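PDB 3WUC: galectin, which probably binds lactose and related beta-galactoside glycans as a proto-type lectin of the galectin family from Xenopus laevis skin. Local coordinates for residues Ile11-Glu23 with Asn127-His137. Sequence-based numbering, arbitrary orientation.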
ATOM      1  N   ILE B  11       2.363  -7.280 -17.535  1.00 14.41           N
ATOM      2  CA  ILE B  11       3.201  -6.126 -17.260  1.00 15.65           C
ATOM      3  C   ILE B  11       4.480  -6.329 -18.063  1.00 17.15           C
ATOM      4  O   ILE B  11       5.072  -7.423 -18.029  1.00 14.68           O
ATOM      5  CB  ILE B  11       3.452  -6.049 -15.729  1.00 19.90           C
ATOM      6  CG1 ILE B  11       2.112  -5.806 -15.037  1.00 27.64           C
ATOM      7  CG2 ILE B  11       4.443  -4.916 -15.488  1.00 21.70           C
ATOM      8  CD1 ILE B  11       2.060  -6.036 -13.557  1.00 31.47           C
ATOM      9  N   THR B  12       4.891  -5.353 -18.891  1.00 15.78           N
ATOM     10  CA  THR B  12       6.151  -5.423 -19.521  1.00 13.68           C
ATOM     11  C   THR B  12       7.040  -4.228 -19.080  1.00 13.81           C
ATOM     12  O   THR B  12       6.519  -3.271 -18.447  1.00 14.81           O
ATOM     13  CB  THR B  12       5.967  -5.446 -21.056  1.00 17.17           C
ATOM     14  OG1 THR B  12       5.169  -4.299 -21.390  1.00 18.78           O
ATOM     15  CG2 THR B  12       5.257  -6.683 -21.472  1.00 20.54           C
ATOM     16  N   ASN B  13       8.316  -4.311 -19.332  1.00 14.27           N
ATOM     17  CA  ASN B  13       9.299  -3.377 -18.955  1.00 14.28           C
ATOM     18  C   ASN B  13       9.352  -3.204 -17.454  1.00 15.16           C
ATOM     19  O   ASN B  13       9.667  -2.093 -16.927  1.00 16.30           O
ATOM     20  CB  ASN B  13       9.115  -1.968 -19.581  1.00 15.90           C
ATOM     21  CG  ASN B  13       9.307  -1.929 -21.077  1.00 17.35           C
ATOM     22  OD1 ASN B  13       9.941  -2.810 -21.630  1.00 20.03           O
ATOM     23  ND2 ASN B  13       8.719  -0.969 -21.721  1.00 19.98           N
ATOM     24  N   LEU B  14       9.172  -4.300 -16.751  1.00 13.06           N
ATOM     25  CA  LEU B  14       9.194  -4.247 -15.278  1.00 14.30           C
ATOM     26  C   LEU B  14      10.556  -3.805 -14.700  1.00 15.01           C
ATOM     27  O   LEU B  14      10.546  -3.107 -13.681  1.00 17.22           O
ATOM     28  CB  LEU B  14       8.742  -5.582 -14.702  1.00 13.15           C
ATOM     29  CG  LEU B  14       8.529  -5.503 -13.185  1.00 15.24           C
ATOM     30  CD1 LEU B  14       7.341  -4.640 -12.747  1.00 17.77           C
ATOM     31  CD2 LEU B  14       8.400  -6.934 -12.631  1.00 16.38           C
ATOM     32  N   ASN B  15      11.663  -4.115 -15.357  1.00 16.06           N
ATOM     33  CA  ASN B  15      13.006  -3.715 -14.937  1.00 16.85           C
ATOM     34  C   ASN B  15      13.344  -4.070 -13.513  1.00 17.70           C
ATOM     35  O   ASN B  15      13.953  -3.287 -12.787  1.00 20.81           O
ATOM     36  CB  ASN B  15      13.168  -2.215 -15.139  1.00 17.47           C
ATOM     37  CG  ASN B  15      14.583  -1.813 -15.331  1.00 20.01           C
ATOM     38  OD1 ASN B  15      15.420  -2.558 -15.816  1.00 22.07           O
ATOM     39  ND2 ASN B  15      14.877  -0.607 -14.958  1.00 23.90           N
ATOM     40  N   LEU B  16      12.970  -5.275 -13.116  1.00 16.08           N
ATOM     41  CA  LEU B  16      13.272  -5.794 -11.796  1.00 15.37           C
ATOM     42  C   LEU B  16      14.650  -6.441 -11.826  1.00 16.70           C
ATOM     43  O   LEU B  16      14.834  -7.449 -12.453  1.00 15.30           O
ATOM     44  CB  LEU B  16      12.223  -6.787 -11.333  1.00 15.07           C
ATOM     45  CG  LEU B  16      12.339  -7.314  -9.936  1.00 14.39           C
ATOM     46  CD1 LEU B  16      12.021  -6.277  -8.884  1.00 17.47           C
ATOM     47  CD2 LEU B  16      11.479  -8.522  -9.810  1.00 17.13           C
ATOM     48  N   HIS B  17      15.579  -5.903 -11.084  1.00 17.74           N
ATOM     49  CA  HIS B  17      16.924  -6.419 -10.982  1.00 17.39           C
ATOM     50  C   HIS B  17      17.126  -7.304  -9.772  1.00 17.43           C
ATOM     51  O   HIS B  17      16.378  -7.232  -8.815  1.00 16.73           O
ATOM     52  CB  HIS B  17      17.882  -5.248 -10.890  1.00 19.35           C
ATOM     53  CG  HIS B  17      17.935  -4.446 -12.157  1.00 21.69           C
ATOM     54  ND1 HIS B  17      19.019  -4.527 -13.027  1.00 29.41           N
ATOM     55  CD2 HIS B  17      17.044  -3.618 -12.732  1.00 23.86           C
ATOM     56  CE1 HIS B  17      18.792  -3.740 -14.067  1.00 26.74           C
ATOM     57  NE2 HIS B  17      17.588  -3.208 -13.933  1.00 26.34           N
ATOM     58  N   LYS B  18      18.180  -8.125  -9.762  1.00 17.76           N
ATOM     59  CA  LYS B  18      18.470  -8.910  -8.549  1.00 18.44           C
ATOM     60  C   LYS B  18      18.672  -7.984  -7.318  1.00 19.16           C
ATOM     61  O   LYS B  18      19.183  -6.869  -7.439  1.00 20.84           O
ATOM     62  CB  LYS B  18      19.642  -9.897  -8.816  1.00 20.78           C
ATOM     63  CG  LYS B  18      19.247 -11.021  -9.736  1.00 22.10           C
ATOM     64  CD  LYS B  18      20.372 -12.006  -9.924  1.00 21.88           C
ATOM     65  CE  LYS B  18      19.903 -13.104 -10.854  1.00 23.21           C
ATOM     66  NZ  LYS B  18      21.066 -13.837 -11.439  1.00 23.76           N
ATOM     67  N   GLY B  19      18.303  -8.471  -6.146  1.00 19.21           N
ATOM     68  CA  GLY B  19      18.407  -7.710  -4.912  1.00 19.19           C
ATOM     69  C   GLY B  19      17.118  -6.924  -4.632  1.00 23.84           C
ATOM     70  O   GLY B  19      17.010  -6.144  -3.641  1.00 23.23           O
ATOM     71  N   HIS B  20      16.138  -7.068  -5.531  1.00 21.47           N
ATOM     72  CA  HIS B  20      14.850  -6.448  -5.407  1.00 18.01           C
ATOM     73  C   HIS B  20      13.727  -7.460  -5.456  1.00 17.94           C
ATOM     74  O   HIS B  20      13.970  -8.648  -5.783  1.00 16.41           O
ATOM     75  CB  HIS B  20      14.700  -5.424  -6.550  1.00 18.56           C
ATOM     76  CG  HIS B  20      15.733  -4.361  -6.455  1.00 22.40           C
ATOM     77  ND1 HIS B  20      15.580  -3.228  -5.676  1.00 28.14           N
ATOM     78  CD2 HIS B  20      17.012  -4.332  -6.904  1.00 23.50           C
ATOM     79  CE1 HIS B  20      16.682  -2.497  -5.740  1.00 28.59           C
ATOM     80  NE2 HIS B  20      17.558  -3.136  -6.491  1.00 26.15           N
ATOM     81  N   ARG B  21      12.532  -7.038  -5.074  1.00 17.57           N
ATOM     82  CA  ARG B  21      11.369  -7.950  -4.910  1.00 17.26           C
ATOM     83  C   ARG B  21      10.144  -7.290  -5.547  1.00 16.45           C
ATOM     84  O   ARG B  21      10.027  -6.024  -5.592  1.00 15.93           O
ATOM     85  CB  ARG B  21      11.088  -8.380  -3.492  1.00 17.65           C
ATOM     86  CG  ARG B  21      10.811  -7.279  -2.517  1.00 21.85           C
ATOM     87  CD  ARG B  21      10.467  -7.803  -1.116  1.00 31.97           C
ATOM     88  NE  ARG B  21      10.034  -6.693  -0.264  1.00 43.56           N
ATOM     89  CZ  ARG B  21      10.866  -5.839   0.365  1.00 47.00           C
ATOM     90  NH1 ARG B  21      12.190  -5.959   0.263  1.00 40.46           N
ATOM     91  NH2 ARG B  21      10.370  -4.849   1.101  1.00 49.46           N
ATOM     92  N   VAL B  22       9.223  -8.125  -5.931  1.00 13.46           N
ATOM     93  CA  VAL B  22       7.934  -7.736  -6.451  1.00 14.89           C
ATOM     94  C   VAL B  22       6.877  -8.385  -5.645  1.00 14.23           C
ATOM     95  O   VAL B  22       6.864  -9.603  -5.428  1.00 15.67           O
ATOM     96  CB  VAL B  22       7.778  -7.889  -7.986  1.00 14.27           C
ATOM     97  CG1 VAL B  22       8.003  -9.325  -8.451  1.00 15.58           C
ATOM     98  CG2 VAL B  22       6.472  -7.344  -8.467  1.00 16.36           C
ATOM     99  N   GLU B  23       5.877  -7.558  -5.249  1.00 14.00           N
ATOM    100  CA  GLU B  23       4.725  -7.975  -4.491  1.00 15.25           C
ATOM    101  C   GLU B  23       3.462  -7.877  -5.377  1.00 16.10           C
ATOM    102  O   GLU B  23       3.251  -6.848  -5.983  1.00 15.71           O
ATOM    103  CB  GLU B  23       4.529  -7.042  -3.289  1.00 16.75           C
ATOM    104  CG  GLU B  23       3.246  -7.318  -2.516  1.00 21.31           C
ATOM    105  CD  GLU B  23       2.994  -6.296  -1.391  1.00 23.89           C
ATOM    106  OE1 GLU B  23       3.978  -6.087  -0.581  1.00 26.76           O
ATOM    107  OE2 GLU B  23       1.866  -5.642  -1.462  1.00 27.36           O
ATOM    108  N   ASN B 127      -2.725 -14.880 -14.468  1.00 15.26           N
ATOM    109  CA  ASN B 127      -3.677 -15.728 -15.154  1.00 16.09           C
ATOM    110  C   ASN B 127      -4.638 -16.276 -14.077  1.00 15.32           C
ATOM    111  O   ASN B 127      -4.214 -16.850 -13.033  1.00 14.67           O
ATOM    112  CB  ASN B 127      -2.954 -16.867 -15.919  1.00 16.96           C
ATOM    113  CG  ASN B 127      -2.101 -16.351 -17.111  1.00 19.36           C
ATOM    114  OD1 ASN B 127      -2.513 -15.490 -17.822  1.00 23.87           O
ATOM    115  ND2 ASN B 127      -0.955 -16.895 -17.299  1.00 25.50           N
ATOM    116  N   ASN B 128      -5.939 -16.122 -14.351  1.00 16.98           N
ATOM    117  CA  ASN B 128      -7.027 -16.501 -13.434  1.00 16.92           C
ATOM    118  C   ASN B 128      -6.910 -15.806 -12.044  1.00 18.85           C
ATOM    119  O   ASN B 128      -7.371 -16.329 -11.020  1.00 16.53           O
ATOM    120  CB  ASN B 128      -6.984 -18.037 -13.283  1.00 17.11           C
ATOM    121  CG  ASN B 128      -7.838 -18.746 -14.338  1.00 18.49           C
ATOM    122  OD1 ASN B 128      -8.422 -18.080 -15.193  1.00 18.73           O
ATOM    123  ND2 ASN B 128      -7.950 -20.068 -14.247  1.00 20.09           N
ATOM    124  N   ILE B 129      -6.372 -14.617 -12.055  1.00 16.48           N
ATOM    125  CA  ILE B 129      -6.339 -13.783 -10.854  1.00 16.66           C
ATOM    126  C   ILE B 129      -6.373 -12.345 -11.283  1.00 16.75           C
ATOM    127  O   ILE B 129      -5.666 -11.911 -12.228  1.00 17.87           O
ATOM    128  CB  ILE B 129      -5.085 -14.183 -10.030  1.00 16.60           C
ATOM    129  CG1 ILE B 129      -4.976 -13.207  -8.831  1.00 17.88           C
ATOM    130  CG2 ILE B 129      -3.796 -14.105 -10.820  1.00 17.21           C
ATOM    131  CD1 ILE B 129      -3.882 -13.524  -7.814  1.00 17.98           C
ATOM    132  N   GLU B 130      -7.213 -11.546 -10.652  1.00 17.35           N
ATOM    133  CA  GLU B 130      -7.498 -10.205 -11.007  1.00 18.64           C
ATOM    134  C   GLU B 130      -6.598  -9.275 -10.232  1.00 16.36           C
ATOM    135  O   GLU B 130      -6.566  -9.389  -9.000  1.00 17.63           O
ATOM    136  CB  GLU B 130      -8.968  -9.920 -10.723  1.00 21.29           C
ATOM    137  CG  GLU B 130      -9.469  -8.533 -10.716  1.00 28.61           C
ATOM    138  CD  GLU B 130     -11.013  -8.526 -10.449  1.00 38.68           C
ATOM    139  OE1 GLU B 130     -11.600  -9.529  -9.885  1.00 42.14           O
ATOM    140  OE2 GLU B 130     -11.626  -7.518 -10.804  1.00 46.27           O
ATOM    141  N   LEU B 131      -5.885  -8.382 -10.876  1.00 14.92           N
ATOM    142  CA  LEU B 131      -4.972  -7.488 -10.185  1.00 16.22           C
ATOM    143  C   LEU B 131      -5.626  -6.638  -9.123  1.00 18.91           C
ATOM    144  O   LEU B 131      -6.637  -6.003  -9.394  1.00 17.80           O
ATOM    145  CB  LEU B 131      -4.295  -6.543 -11.188  1.00 17.16           C
ATOM    146  CG  LEU B 131      -3.193  -5.643 -10.601  1.00 18.81           C
ATOM    147  CD1 LEU B 131      -1.998  -6.389 -10.040  1.00 18.37           C
ATOM    148  CD2 LEU B 131      -2.821  -4.626 -11.699  1.00 22.04           C
ATOM    149  N   ILE B 132      -5.017  -6.585  -7.918  1.00 15.29           N
ATOM    150  CA  ILE B 132      -5.322  -5.564  -6.928  1.00 15.77           C
ATOM    151  C   ILE B 132      -4.177  -4.576  -6.882  1.00 16.77           C
ATOM    152  O   ILE B 132      -4.427  -3.350  -6.933  1.00 17.86           O
ATOM    153  CB  ILE B 132      -5.643  -6.161  -5.553  1.00 16.21           C
ATOM    154  CG1 ILE B 132      -6.951  -6.926  -5.616  1.00 18.67           C
ATOM    155  CG2 ILE B 132      -5.710  -5.071  -4.491  1.00 18.80           C
ATOM    156  CD1 ILE B 132      -7.129  -7.817  -4.411  1.00 19.71           C
ATOM    157  N   SER B 133      -2.918  -5.022  -6.741  1.00 14.28           N
ATOM    158  CA  SER B 133      -1.803  -4.117  -6.720  1.00 15.45           C
ATOM    159  C   SER B 133      -0.529  -4.880  -7.031  1.00 15.07           C
ATOM    160  O   SER B 133      -0.435  -6.102  -6.789  1.00 14.28           O
ATOM    161  CB  SER B 133      -1.664  -3.340  -5.433  1.00 17.96           C
ATOM    162  OG  SER B 133      -1.407  -4.257  -4.345  1.00 19.68           O
ATOM    163  N   ILE B 134       0.400  -4.168  -7.590  1.00 14.11           N
ATOM    164  CA  ILE B 134       1.742  -4.617  -7.786  1.00 15.77           C
ATOM    165  C   ILE B 134       2.716  -3.586  -7.221  1.00 16.51           C
ATOM    166  O   ILE B 134       2.540  -2.413  -7.445  1.00 15.11           O
ATOM    167  CB  ILE B 134       2.064  -4.930  -9.255  1.00 16.91           C
ATOM    168  CG1 ILE B 134       3.505  -5.237  -9.424  1.00 20.17           C
ATOM    169  CG2 ILE B 134       1.762  -3.730 -10.130  1.00 21.78           C
ATOM    170  CD1 ILE B 134       3.800  -5.904 -10.739  1.00 24.83           C
ATOM    171  N   SER B 135       3.648  -4.028  -6.396  1.00 14.60           N
ATOM    172  CA  SER B 135       4.641  -3.129  -5.790  1.00 17.08           C
ATOM    173  C   SER B 135       6.023  -3.652  -5.899  1.00 18.58           C
ATOM    174  O   SER B 135       6.240  -4.860  -5.740  1.00 17.35           O
ATOM    175  CB  SER B 135       4.282  -2.992  -4.244  1.00 21.64           C
ATOM    176  OG  SER B 135       2.889  -2.674  -4.077  1.00 26.07           O
ATOM    177  N   VAL B 136       6.998  -2.787  -6.151  1.00 16.15           N
ATOM    178  CA  VAL B 136       8.406  -3.195  -6.204  1.00 17.65           C
ATOM    179  C   VAL B 136       9.243  -2.511  -5.132  1.00 19.89           C
ATOM    180  O   VAL B 136       8.997  -1.349  -4.767  1.00 18.74           O
ATOM    181  CB  VAL B 136       9.030  -3.012  -7.629  1.00 21.04           C
ATOM    182  CG1 VAL B 136       8.322  -3.854  -8.646  1.00 21.33           C
ATOM    183  CG2 VAL B 136       9.056  -1.581  -8.040  1.00 25.59           C
ATOM    184  N   HIS B 137      10.223  -3.232  -4.580  1.00 19.84           N
ATOM    185  CA  HIS B 137      11.075  -2.694  -3.526  1.00 22.05           C
ATOM    186  C   HIS B 137      12.462  -3.152  -3.860  1.00 27.97           C
ATOM    187  O   HIS B 137      12.681  -4.376  -4.021  1.00 22.96           O
ATOM    188  CB  HIS B 137      10.680  -3.229  -2.120  1.00 24.45           C
ATOM    189  CG  HIS B 137       9.323  -2.821  -1.610  1.00 43.04           C
ATOM    190  ND1 HIS B 137       8.138  -3.284  -2.163  1.00 55.51           N
ATOM    191  CD2 HIS B 137       8.963  -2.054  -0.544  1.00 53.22           C
ATOM    192  CE1 HIS B 137       7.108  -2.799  -1.478  1.00 59.70           C
ATOM    193  NE2 HIS B 137       7.582  -2.051  -0.490  1.00 60.91           N
ATOM    194  OXT HIS B 137      13.402  -2.372  -3.954  1.00 30.18           O
TER
HETATM  195  O   HOH W   1       1.427  -4.926  -4.122  1.00 22.50           O
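Arg21 and the C-terminal residue His137 meet through backbone and side chain at the end of an antiparallel strand pair. Arg21 N donates to His137 O (2.9 Å), and His137 N returns a bond to Arg21 O. The carboxylate's other oxygen, OXT, accepts a nearly straight bond from His20 ND1 (2.9 Å, 170°), close to that ring's plane, so both oxygens of the chain end are gripped.

From CB the chain of Arg21 turns (chi1 59°, CG flanked by N and carbonyl carbon) to bring CG 3.8 Å from His137 O. It then runs extended to NE, which approaches His137 CB. The guanidinium stacks on His137, turned 17° from the imidazole but displaced so that His137 CB lies over its centre, 3.6 Å from CZ; NH1 also faces CB, while NH2 reaches CG and CD2 of the ring.

Further along, Glu23 and Ser135 form a hydrogen-bonded pair, and one water links Glu23 O and OE2 to the hydroxyls of Ser133 and Ser135. Glu23 OE1 forms a salt bridge with Arg25 of a third subunit. On the other face, Val22 CG2 packs against Ile134 CG1 (3.8 Å), and Ile134 CD1 meets Ile11 CD1 tightly, tip to tip.

Val22 and Ile134 also touch Leu124 of strand 120-127 in the facing sheet of the galectin beta-sandwich; strand 129-136, outermost in its sheet within the chain, borders strand 20-28 and pairs with a second subunit, continuing the sheet.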